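Local coordinates for glycosyltransferase (Streptomyces viridochromogenes, PDB 2IV3) that takes part in the biosynthesis of avilamycin A as a glycosyltransferase, probably transferring a sugar from a nucleotide donor to its acceptor, at the interface of chains A and B. Coordinates in Å, arbitrary orientation; residue numbers count along the deposited sequence, not the author numbering. Chains: chain A/B, Glycosyltransferase.

The interface of chains A and B. Residues chain A 243, 248-249; chain B 12, 73, 95.
A:Thr243 stands over one face of the B:Pro12 ring, while A:Ile249 reaches the rim of the B:Pro73 ring. Over B:Pro12 the touch is loose, with the threonine hydroxyl OG1 4.0 Å from ring carbon CD. B:Val95 CG1, of the same chain, lies beside the CG corner of that ring and obliquely off one face of the B:Pro73 ring, 3.5 Å from CB. At B:Pro73, the first residue of helix 73-82, terminal methyl CD1 of A:Ile249 meets the CB–CG side, 3.5 Å from CG. The isoleucine bends twice, CG1 beside its backbone N and chi2 -68°, which carries CD1 toward this rim and to 3.8 Å from B:Val95 CG1. B:Val95 spreads like a fork: CG1 is turned away from its backbone N (chi1 161°) and serves A:Ile249, while CG2 lies 4.0 Å from A:Gly248 CA. A:Thr243 OG1 makes at most a weak, badly angled hydrogen bond of 3.2 Å to the carbonyl O of B:Pro12; the threonine methyl is modelled implausibly close to that oxygen, so the side chain's rotation, and with it this bond, is doubtful. The patch illustrates how a loop docks through small apolar groups against two loops and a helix start of its partner. With its two-fold twin, it helps hold the two copies together in the deposited assembly, which may not be the cellular one. The chain A loop runs on toward helix 256-263, whose start binds UDP, so pairing might steady that region.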
ATOM      1  N   THR A 243      -5.154   7.219  -7.925  1.00 42.18           N
ATOM      2  CA  THR A 243      -5.628   5.990  -7.361  1.00 43.88           C
ATOM      3  C   THR A 243      -4.459   5.101  -7.020  1.00 45.28           C
ATOM      4  O   THR A 243      -3.448   5.119  -7.713  1.00 45.37           O
ATOM      5  CB  THR A 243      -6.507   5.275  -8.371  1.00 43.42           C
ATOM      6  OG1 THR A 243      -6.642   3.908  -7.978  1.00 45.37           O
ATOM      7  CG2 THR A 243      -5.869   5.327  -9.734  1.00 42.63           C
ATOM      8  N   GLY A 248      -8.104   3.222  -2.917  1.00 47.43           N
ATOM      9  CA  GLY A 248      -8.647   4.577  -2.765  1.00 46.16           C
ATOM     10  C   GLY A 248      -7.811   5.605  -3.516  1.00 46.08           C
ATOM     11  O   GLY A 248      -6.884   5.241  -4.275  1.00 46.50           O
ATOM     12  N   ILE A 249      -8.141   6.890  -3.334  1.00 45.03           N
ATOM     13  CA  ILE A 249      -7.341   8.011  -3.881  1.00 43.26           C
ATOM     14  C   ILE A 249      -6.218   8.381  -2.895  1.00 42.68           C
ATOM     15  O   ILE A 249      -6.413   8.360  -1.677  1.00 42.90           O
ATOM     16  CB  ILE A 249      -8.217   9.280  -4.131  1.00 42.98           C
ATOM     17  CG1 ILE A 249      -9.436   8.983  -4.991  1.00 42.16           C
ATOM     18  CG2 ILE A 249      -7.400  10.385  -4.733  1.00 43.27           C
ATOM     19  CD1 ILE A 249      -9.140   8.616  -6.465  1.00 43.74           C
TER
ATOM     20  N   PRO B  12      -9.409   2.219 -10.909  1.00 40.02           N
ATOM     21  CA  PRO B  12      -8.945   3.063 -12.000  1.00 39.36           C
ATOM     22  C   PRO B  12      -7.423   3.105 -12.059  1.00 39.22           C
ATOM     23  O   PRO B  12      -6.798   3.654 -11.184  1.00 39.60           O
ATOM     24  CB  PRO B  12      -9.463   4.447 -11.606  1.00 39.54           C
ATOM     25  CG  PRO B  12     -10.434   4.257 -10.531  1.00 39.27           C
ATOM     26  CD  PRO B  12     -10.018   3.029  -9.834  1.00 40.09           C
ATOM     27  N   PRO B  73     -11.277   9.168 -11.721  1.00 41.23           N
ATOM     28  CA  PRO B  73     -12.230   8.999 -10.649  1.00 41.23           C
ATOM     29  C   PRO B  73     -13.373  10.003 -10.714  1.00 40.92           C
ATOM     30  O   PRO B  73     -14.515   9.636 -10.462  1.00 40.72           O
ATOM     31  CB  PRO B  73     -11.365   9.182  -9.407  1.00 41.35           C
ATOM     32  CG  PRO B  73     -10.032   8.672  -9.860  1.00 41.26           C
ATOM     33  CD  PRO B  73      -9.908   9.302 -11.204  1.00 40.94           C
ATOM     34  N   VAL B  95     -12.421   4.724  -4.321  1.00 40.28           N
ATOM     35  CA  VAL B  95     -12.130   5.778  -5.269  1.00 40.55           C
ATOM     36  C   VAL B  95     -13.407   6.604  -5.433  1.00 40.75           C
ATOM     37  O   VAL B  95     -13.349   7.812  -5.697  1.00 41.39           O
ATOM     38  CB  VAL B  95     -11.640   5.171  -6.584  1.00 40.87           C
ATOM     39  CG1 VAL B  95     -11.762   6.137  -7.720  1.00 40.65           C
ATOM     40  CG2 VAL B  95     -10.190   4.636  -6.427  1.00 40.49           C
TER